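Side-chain contacts in periplasmic divalent cation tolerance protein (PDB 2NUH), which is of uncertain function but belongs to the CutA family of divalent cation tolerance proteins and may bind copper ions, as is generally assigned to the family: residues E28-C33 with A64-A69; T53-L58 with H78-P83. All blocks are in the same frame, centred on the assembly; numbering follows the deposited sequence. Where two conformers were deposited one is given.

Contact 1 (E28-C33 with A64-A69); sequences ERLAAC and AVHVNA
The imidazole of His66 comes up against the backbone of Arg29 and Leu30. Arg29 O and Leu30 CA approach the ring obliquely. The nearest is the carbonyl of Arg29, with its O 3.3 Å from His66 CD2. On the same ring, NE2 takes part in a water bridge. The water donates to Arg29 O at 2.9 Å and lies 2.8 Å from His66 NE2. The other ring nitrogen, ND1, is hydrogen-bonded to Asn63 OD1, and the two bonds together probably limit the rotation of the ring. The CB of His66 points to the loop and sits 3.5 Å from Leu30 O. That carbonyl has its own partner in Thr62 OG1.

Leu30 supplies the apolar half. With chi1 at -58° and an extended chi2, its methyls reach Ala69 in the first turn of helix 67-77. Leu30 CD2 packs against Ala69 CB at 3.8 Å, while Leu30 CD1 lies 3.7 Å from the backbone atom Ala69 O. The side chains of Leu30 and His66 cross at about a right angle.

A Schellman motif ends helix 15-27 and turns the chain into this loop. Arg29 is its C-prime residue, with positive phi (56°). The guanidinium of Arg29 leads away from the contact, and its NH1 bonds to Glu104 O. Glu28 forms a salt bridge with Arg73, a second tie to helix 67-77.

This is a small contact at the protein surface. Carbonyl groups just past a helix end face a histidine whose polar links run through water and Asn63. Apart from the carbonyl of Arg29 against the ring carbon CD2, direct contact between the segments is mainly van der Waals packing. The hydrogen-bonded link between them is the water bridge.

Contact 2 (T53-L58 with H78-P83); sequences TQEIQL and HPYRLP
Tyr80 and Glu55 meet through one short hydrogen bond. Tyr80 OH donates to Glu55 OE2 at 2.6 Å. The acceptor is the anti lone pair of OE2, the one turned away from the other carboxylate oxygen. Glu55 OE2 lies at the ring edge, in the ring plane, and is also 3.0 Å from Tyr80 CE2. The carboxylate and ring planes are only 23° apart, so the two flat groups are nearly coplanar.

The carboxylate is held from other directions too. OE2 also bonds to Thr11 OG1, and OE1 bonds to Ser42 OG. These three hydroxyl partners satisfy a buried acidic group and would probably stabilise its charge. The extended Glu55 chain, with chi2 at -162°, carries the carboxylate out from the strand to Tyr80.

On the loop side, His78 helps to position Tyr80. The backbone N of Tyr80 donates to His78 ND1 at 3.0 Å, almost in the imidazole plane and close to straight (164°). Pro83 CB lies 3.4 Å above the same ring, over its centre. His78 NE2 bonds to Thr11 O, so the loop is tied to strand 5-12.

In the ferredoxin-like alpha/beta fold of the CutA family, strand 50-63 pairs with strands 5-12, 33-38 and 40-45. Helix 15-27 touches His78 and Pro79. The contact fastens the loop between helix 67-77 and strand 86-89 to the sheet.

From the N terminus, the chain runs through strand 5-12 and helix 15-27 to residues 28-33, the first half of contact 1. It then forms strands 33-38 and 40-45 and enters strand 50-63, where residues 53-58 begin contact 2. At the end of that strand, residues 64-69 close contact 1 over an excursion made mostly of strand. Helix 67-77 follows, and residues 78-83 close contact 2. The two loops therefore cross rather than nest. The contact centres are about 19 Å apart, on opposite sides of the chain's centre. Together they hold both ends of helix 67-77: its start to the loop after helix 15-27, and the loop after it to strand 50-63.

Contact 1 (E28-C33 with A64-A69)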
ATOM      1  N   GLU A  28       6.685  -8.134   8.241  1.00 14.05           N
ATOM      2  CA  GLU A  28       6.866  -7.328   9.436  1.00 14.37           C
ATOM      3  C   GLU A  28       5.581  -7.015  10.162  1.00 14.16           C
ATOM      4  O   GLU A  28       5.565  -6.210  11.090  1.00 14.38           O
ATOM      5  CB  GLU A  28       7.620  -6.051   9.110  1.00 14.26           C
ATOM      6  CG  GLU A  28       9.006  -6.364   8.602  1.00 15.39           C
ATOM      7  CD  GLU A  28       9.814  -5.158   8.257  1.00 16.48           C
ATOM      8  OE1 GLU A  28       9.311  -4.015   8.367  1.00 16.83           O
ATOM      9  OE2 GLU A  28      10.973  -5.371   7.846  1.00 16.85           O
ATOM     10  N   ARG A  29       4.497  -7.649   9.716  1.00 13.57           N
ATOM     11  CA  ARG A  29       3.189  -7.507  10.345  1.00 13.99           C
ATOM     12  C   ARG A  29       2.750  -6.051  10.409  1.00 13.46           C
ATOM     13  O   ARG A  29       2.199  -5.578  11.393  1.00 13.64           O
ATOM     14  CB  ARG A  29       3.161  -8.184  11.718  1.00 14.62           C
ATOM     15  CG  ARG A  29       3.397  -9.672  11.603  1.00 18.15           C
ATOM     16  CD  ARG A  29       3.212 -10.411  12.917  1.00 24.27           C
ATOM     17  NE  ARG A  29       3.580 -11.820  12.763  1.00 28.23           N
ATOM     18  CZ  ARG A  29       2.742 -12.789  12.403  1.00 30.12           C
ATOM     19  NH1 ARG A  29       1.463 -12.522  12.158  1.00 29.98           N
ATOM     20  NH2 ARG A  29       3.185 -14.035  12.287  1.00 31.06           N
ATOM     21  N   LEU A  30       3.014  -5.340   9.325  1.00 12.84           N
ATOM     22  CA  LEU A  30       2.523  -3.981   9.185  1.00 12.51           C
ATOM     23  C   LEU A  30       1.267  -3.946   8.346  1.00 12.71           C
ATOM     24  O   LEU A  30       0.527  -2.973   8.370  1.00 12.84           O
ATOM     25  CB  LEU A  30       3.591  -3.094   8.557  1.00 12.54           C
ATOM     26  CG  LEU A  30       4.888  -3.054   9.352  1.00 13.32           C
ATOM     27  CD1 LEU A  30       5.846  -2.130   8.663  1.00 13.56           C
ATOM     28  CD2 LEU A  30       4.665  -2.592  10.784  1.00 15.14           C
ATOM     29  N   ALA A  31       1.052  -5.015   7.590  1.00 12.32           N
ATOM     30  CA  ALA A  31      -0.147  -5.158   6.787  1.00 12.49           C
ATOM     31  C   ALA A  31      -0.496  -6.625   6.798  1.00 12.32           C
ATOM     32  O   ALA A  31       0.389  -7.466   6.878  1.00 12.67           O
ATOM     33  CB  ALA A  31       0.111  -4.690   5.371  1.00 12.66           C
ATOM     34  N   ALA A  32      -1.790  -6.937   6.746  1.00 12.24           N
ATOM     35  CA  ALA A  32      -2.208  -8.328   6.701  1.00 12.79           C
ATOM     36  C   ALA A  32      -2.069  -8.877   5.291  1.00 12.79           C
ATOM     37  O   ALA A  32      -1.868 -10.055   5.091  1.00 13.04           O
ATOM     38  CB  ALA A  32      -3.614  -8.456   7.150  1.00 12.79           C
ATOM     39  N   CYS A  33      -2.203  -8.008   4.304  1.00 13.35           N
ATOM     40  CA  CYS A  33      -2.094  -8.456   2.933  1.00 13.81           C
ATOM     41  C   CYS A  33      -1.857  -7.255   2.061  1.00 12.30           C
ATOM     42  O   CYS A  33      -2.220  -6.134   2.406  1.00 12.30           O
ATOM     43  CB  CYS A  33      -3.338  -9.262   2.512  1.00 15.16           C
ATOM     44  SG  CYS A  33      -3.795  -9.324   0.744  0.50 16.19           S
ATOM     45  N   ALA A  64      -5.699   0.651  11.888  1.00 13.92           N
ATOM     46  CA  ALA A  64      -5.397   2.001  12.309  1.00 14.11           C
ATOM     47  C   ALA A  64      -4.070   2.054  13.024  1.00 14.77           C
ATOM     48  O   ALA A  64      -3.284   2.963  12.794  1.00 15.30           O
ATOM     49  CB  ALA A  64      -6.498   2.535  13.224  1.00 14.47           C
ATOM     50  N   VAL A  65      -3.817   1.083  13.897  1.00 14.95           N
ATOM     51  CA  VAL A  65      -2.612   1.174  14.714  1.00 15.16           C
ATOM     52  C   VAL A  65      -1.354   0.915  13.897  1.00 14.68           C
ATOM     53  O   VAL A  65      -0.254   1.219  14.352  1.00 15.28           O
ATOM     54  CB  VAL A  65      -2.661   0.310  15.992  1.00 16.16           C
ATOM     55  CG1 VAL A  65      -3.847   0.726  16.857  1.00 16.68           C
ATOM     56  CG2 VAL A  65      -2.680  -1.167  15.677  1.00 17.73           C
ATOM     57  N   HIS A  66      -1.512   0.380  12.687  1.00 13.25           N
ATOM     58  CA  HIS A  66      -0.347   0.123  11.837  1.00 12.54           C
ATOM     59  C   HIS A  66      -0.244   1.012  10.619  1.00 12.24           C
ATOM     60  O   HIS A  66       0.716   0.901   9.872  1.00 11.70           O
ATOM     61  CB  HIS A  66      -0.316  -1.329  11.362  1.00 12.85           C
ATOM     62  CG  HIS A  66      -0.069  -2.305  12.457  1.00 13.58           C
ATOM     63  ND1 HIS A  66      -1.088  -2.834  13.218  1.00 13.78           N
ATOM     64  CD2 HIS A  66       1.078  -2.842  12.930  1.00 15.46           C
ATOM     65  CE1 HIS A  66      -0.578  -3.655  14.119  1.00 16.16           C
ATOM     66  NE2 HIS A  66       0.734  -3.683  13.962  1.00 17.22           N
ATOM     67  N   VAL A  67      -1.230   1.878  10.400  1.00 11.73           N
ATOM     68  CA  VAL A  67      -1.224   2.710   9.204  1.00 12.35           C
ATOM     69  C   VAL A  67       0.069   3.499   9.050  1.00 11.61           C
ATOM     70  O   VAL A  67       0.696   3.462   7.992  1.00 12.40           O
ATOM     71  CB  VAL A  67      -2.425   3.663   9.177  1.00 12.74           C
ATOM     72  CG1 VAL A  67      -2.228   4.766   8.141  1.00 14.55           C
ATOM     73  CG2 VAL A  67      -3.683   2.886   8.881  1.00 14.65           C
ATOM     74  N   ASN A  68       0.478   4.212  10.098  1.00 11.35           N
ATOM     75  CA  ASN A  68       1.654   5.050   9.983  1.00 10.72           C
ATOM     76  C   ASN A  68       2.881   4.212   9.751  1.00 10.93           C
ATOM     77  O   ASN A  68       3.710   4.568   8.935  1.00 11.44           O
ATOM     78  CB  ASN A  68       1.847   5.883  11.236  1.00 10.91           C
ATOM     79  CG  ASN A  68       0.776   6.916  11.407  1.00 11.91           C
ATOM     80  OD1 ASN A  68      -0.109   7.062  10.560  1.00 12.19           O
ATOM     81  ND2 ASN A  68       0.826   7.631  12.516  1.00 12.76           N
ATOM     82  N   ALA A  69       3.000   3.103  10.473  1.00 10.50           N
ATOM     83  CA  ALA A  69       4.168   2.251  10.312  1.00 10.87           C
ATOM     84  C   ALA A  69       4.228   1.645   8.917  1.00 10.82           C
ATOM     85  O   ALA A  69       5.292   1.519   8.323  1.00 11.35           O
ATOM     86  CB  ALA A  69       4.176   1.159  11.352  1.00 11.75           C
TER
HETATM   87  O   HOH W   1       2.913  -5.449  14.179  1.00 27.46           O

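Contact 2 (T53-L58 with H78-P83)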
ATOM      1  N   THR A  53       3.831   7.195 -16.340  1.00 19.14           N
ATOM      2  CA  THR A  53       4.766   6.199 -15.868  1.00 18.33           C
ATOM      3  C   THR A  53       4.004   4.913 -15.680  1.00 16.69           C
ATOM      4  O   THR A  53       2.886   4.916 -15.172  1.00 14.55           O
ATOM      5  CB  THR A  53       5.457   6.640 -14.558  1.00 18.84           C
ATOM      6  OG1 THR A  53       6.418   5.656 -14.148  1.00 22.64           O
ATOM      7  CG2 THR A  53       4.461   6.864 -13.455  1.00 20.40           C
ATOM      8  N   GLN A  54       4.607   3.816 -16.109  1.00 15.74           N
ATOM      9  CA  GLN A  54       4.039   2.498 -15.896  1.00 16.93           C
ATOM     10  C   GLN A  54       4.259   2.148 -14.447  1.00 16.06           C
ATOM     11  O   GLN A  54       5.342   2.378 -13.902  1.00 16.48           O
ATOM     12  CB  GLN A  54       4.728   1.471 -16.795  1.00 17.28           C
ATOM     13  CG  GLN A  54       4.556   1.759 -18.284  1.00 19.94           C
ATOM     14  CD  GLN A  54       5.326   0.801 -19.168  1.00 20.30           C
ATOM     15  OE1 GLN A  54       6.442   0.393 -18.843  1.00 26.38           O
ATOM     16  NE2 GLN A  54       4.742   0.453 -20.309  1.00 25.80           N
ATOM     17  N   GLU A  55       3.226   1.613 -13.813  1.00 14.55           N
ATOM     18  CA  GLU A  55       3.305   1.325 -12.398  1.00 14.22           C
ATOM     19  C   GLU A  55       2.557   0.060 -12.054  1.00 13.16           C
ATOM     20  O   GLU A  55       1.836  -0.504 -12.871  1.00 13.13           O
ATOM     21  CB  GLU A  55       2.710   2.479 -11.595  1.00 14.64           C
ATOM     22  CG  GLU A  55       3.462   3.770 -11.732  1.00 16.07           C
ATOM     23  CD  GLU A  55       3.109   4.723 -10.634  1.00 17.59           C
ATOM     24  OE1 GLU A  55       1.954   5.179 -10.586  1.00 17.64           O
ATOM     25  OE2 GLU A  55       3.964   4.979  -9.770  1.00 20.28           O
ATOM     26  N   ILE A  56       2.765  -0.381 -10.825  1.00 12.60           N
ATOM     27  CA  ILE A  56       1.950  -1.400 -10.192  1.00 12.77           C
ATOM     28  C   ILE A  56       1.183  -0.685  -9.108  1.00 12.06           C
ATOM     29  O   ILE A  56       1.770   0.063  -8.328  1.00 11.84           O
ATOM     30  CB  ILE A  56       2.832  -2.459  -9.523  1.00 13.44           C
ATOM     31  CG1 ILE A  56       3.897  -2.977 -10.503  1.00 15.72           C
ATOM     32  CG2 ILE A  56       1.990  -3.585  -8.898  1.00 13.55           C
ATOM     33  CD1 ILE A  56       3.340  -3.679 -11.694  1.00 17.93           C
ATOM     34  N   GLN A  57      -0.128  -0.887  -9.067  1.00 11.09           N
ATOM     35  CA  GLN A  57      -0.939  -0.312  -8.022  1.00 11.23           C
ATOM     36  C   GLN A  57      -0.949  -1.255  -6.843  1.00 11.46           C
ATOM     37  O   GLN A  57      -1.137  -2.460  -7.013  1.00 12.40           O
ATOM     38  CB  GLN A  57      -2.364  -0.075  -8.536  1.00 11.92           C
ATOM     39  CG  GLN A  57      -3.318   0.441  -7.471  1.00 12.16           C
ATOM     40  CD  GLN A  57      -3.056   1.873  -7.116  1.00 13.54           C
ATOM     41  OE1 GLN A  57      -2.886   2.225  -5.937  1.00 15.15           O
ATOM     42  NE2 GLN A  57      -3.007   2.711  -8.120  1.00 10.26           N
ATOM     43  N   LEU A  58      -0.735  -0.711  -5.650  1.00 10.97           N
ATOM     44  CA  LEU A  58      -0.797  -1.511  -4.445  1.00 11.12           C
ATOM     45  C   LEU A  58      -2.024  -1.160  -3.651  1.00 11.04           C
ATOM     46  O   LEU A  58      -2.423   0.007  -3.575  1.00 10.91           O
ATOM     47  CB  LEU A  58       0.426  -1.281  -3.558  1.00 11.31           C
ATOM     48  CG  LEU A  58       1.796  -1.561  -4.163  1.00 12.02           C
ATOM     49  CD1 LEU A  58       2.804  -1.302  -3.064  1.00 15.11           C
ATOM     50  CD2 LEU A  58       1.905  -2.988  -4.642  1.00 13.28           C
ATOM     51  N   HIS A  78      10.760   2.255  -0.780  1.00 11.25           N
ATOM     52  CA  HIS A  78      10.213   2.686  -2.046  1.00 11.08           C
ATOM     53  C   HIS A  78      11.248   3.273  -2.976  1.00 11.50           C
ATOM     54  O   HIS A  78      12.094   4.038  -2.540  1.00 11.50           O
ATOM     55  CB  HIS A  78       9.134   3.718  -1.816  1.00 11.43           C
ATOM     56  CG  HIS A  78       8.044   3.630  -2.819  1.00 10.94           C
ATOM     57  ND1 HIS A  78       8.192   4.080  -4.108  1.00 12.30           N
ATOM     58  CD2 HIS A  78       6.806   3.092  -2.737  1.00 12.23           C
ATOM     59  CE1 HIS A  78       7.074   3.845  -4.777  1.00 11.84           C
ATOM     60  NE2 HIS A  78       6.219   3.251  -3.968  1.00 12.49           N
ATOM     61  N   PRO A  79      11.189   2.919  -4.267  1.00 11.75           N
ATOM     62  CA  PRO A  79      12.032   3.594  -5.239  1.00 11.99           C
ATOM     63  C   PRO A  79      11.806   5.082  -5.322  1.00 12.34           C
ATOM     64  O   PRO A  79      12.728   5.828  -5.622  1.00 12.40           O
ATOM     65  CB  PRO A  79      11.590   2.973  -6.565  1.00 11.98           C
ATOM     66  CG  PRO A  79      11.153   1.621  -6.191  1.00 12.44           C
ATOM     67  CD  PRO A  79      10.452   1.797  -4.875  1.00 11.98           C
ATOM     68  N   TYR A  80      10.573   5.522  -5.102  1.00 11.93           N
ATOM     69  CA  TYR A  80      10.273   6.927  -5.270  1.00 12.66           C
ATOM     70  C   TYR A  80      10.599   7.709  -4.022  1.00 13.14           C
ATOM     71  O   TYR A  80      10.382   7.240  -2.906  1.00 12.88           O
ATOM     72  CB  TYR A  80       8.796   7.164  -5.557  1.00 12.56           C
ATOM     73  CG  TYR A  80       8.223   6.469  -6.765  1.00 14.09           C
ATOM     74  CD1 TYR A  80       9.021   5.995  -7.795  1.00 14.01           C
ATOM     75  CD2 TYR A  80       6.853   6.313  -6.869  1.00 14.35           C
ATOM     76  CE1 TYR A  80       8.461   5.369  -8.892  1.00 15.14           C
ATOM     77  CE2 TYR A  80       6.281   5.695  -7.959  1.00 15.29           C
ATOM     78  CZ  TYR A  80       7.089   5.219  -8.963  1.00 16.05           C
ATOM     79  OH  TYR A  80       6.508   4.601 -10.042  1.00 17.96           O
ATOM     80  N   ARG A  81      11.079   8.927  -4.233  1.00 14.29           N
ATOM     81  CA  ARG A  81      11.306   9.851  -3.139  1.00 15.07           C
ATOM     82  C   ARG A  81      10.001  10.228  -2.461  1.00 14.78           C
ATOM     83  O   ARG A  81       9.957  10.394  -1.251  1.00 14.69           O
ATOM     84  CB  ARG A  81      12.033  11.098  -3.646  1.00 16.30           C
ATOM     85  CG  ARG A  81      12.297  12.156  -2.578  1.00 19.47           C
ATOM     86  CD  ARG A  81      13.427  13.112  -2.959  1.00 26.83           C
ATOM     87  NE  ARG A  81      13.373  14.340  -2.163  1.00 30.59           N
ATOM     88  CZ  ARG A  81      14.432  15.040  -1.760  1.00 32.46           C
ATOM     89  NH1 ARG A  81      15.664  14.641  -2.051  1.00 32.92           N
ATOM     90  NH2 ARG A  81      14.254  16.142  -1.039  1.00 34.04           N
ATOM     91  N   LEU A  82       8.944  10.378  -3.250  1.00 14.26           N
ATOM     92  CA  LEU A  82       7.665  10.749  -2.693  1.00 14.56           C
ATOM     93  C   LEU A  82       6.615   9.802  -3.250  1.00 13.83           C
ATOM     94  O   LEU A  82       6.014  10.077  -4.284  1.00 15.05           O
ATOM     95  CB  LEU A  82       7.333  12.195  -3.048  1.00 15.34           C
ATOM     96  CG  LEU A  82       6.001  12.701  -2.492  1.00 17.70           C
ATOM     97  CD1 LEU A  82       5.918  12.486  -0.995  1.00 20.29           C
ATOM     98  CD2 LEU A  82       5.818  14.162  -2.844  1.00 20.43           C
ATOM     99  N   PRO A  83       6.410   8.665  -2.582  1.00 13.08           N
ATOM    100  CA  PRO A  83       5.429   7.736  -3.107  1.00 12.75           C
ATOM    101  C   PRO A  83       4.016   8.102  -2.728  1.00 12.68           C
ATOM    102  O   PRO A  83       3.776   8.799  -1.750  1.00 12.44           O
ATOM    103  CB  PRO A  83       5.800   6.414  -2.447  1.00 13.07           C
ATOM    104  CG  PRO A  83       6.491   6.784  -1.193  1.00 14.05           C
ATOM    105  CD  PRO A  83       7.065   8.169  -1.360  1.00 13.09           C
TER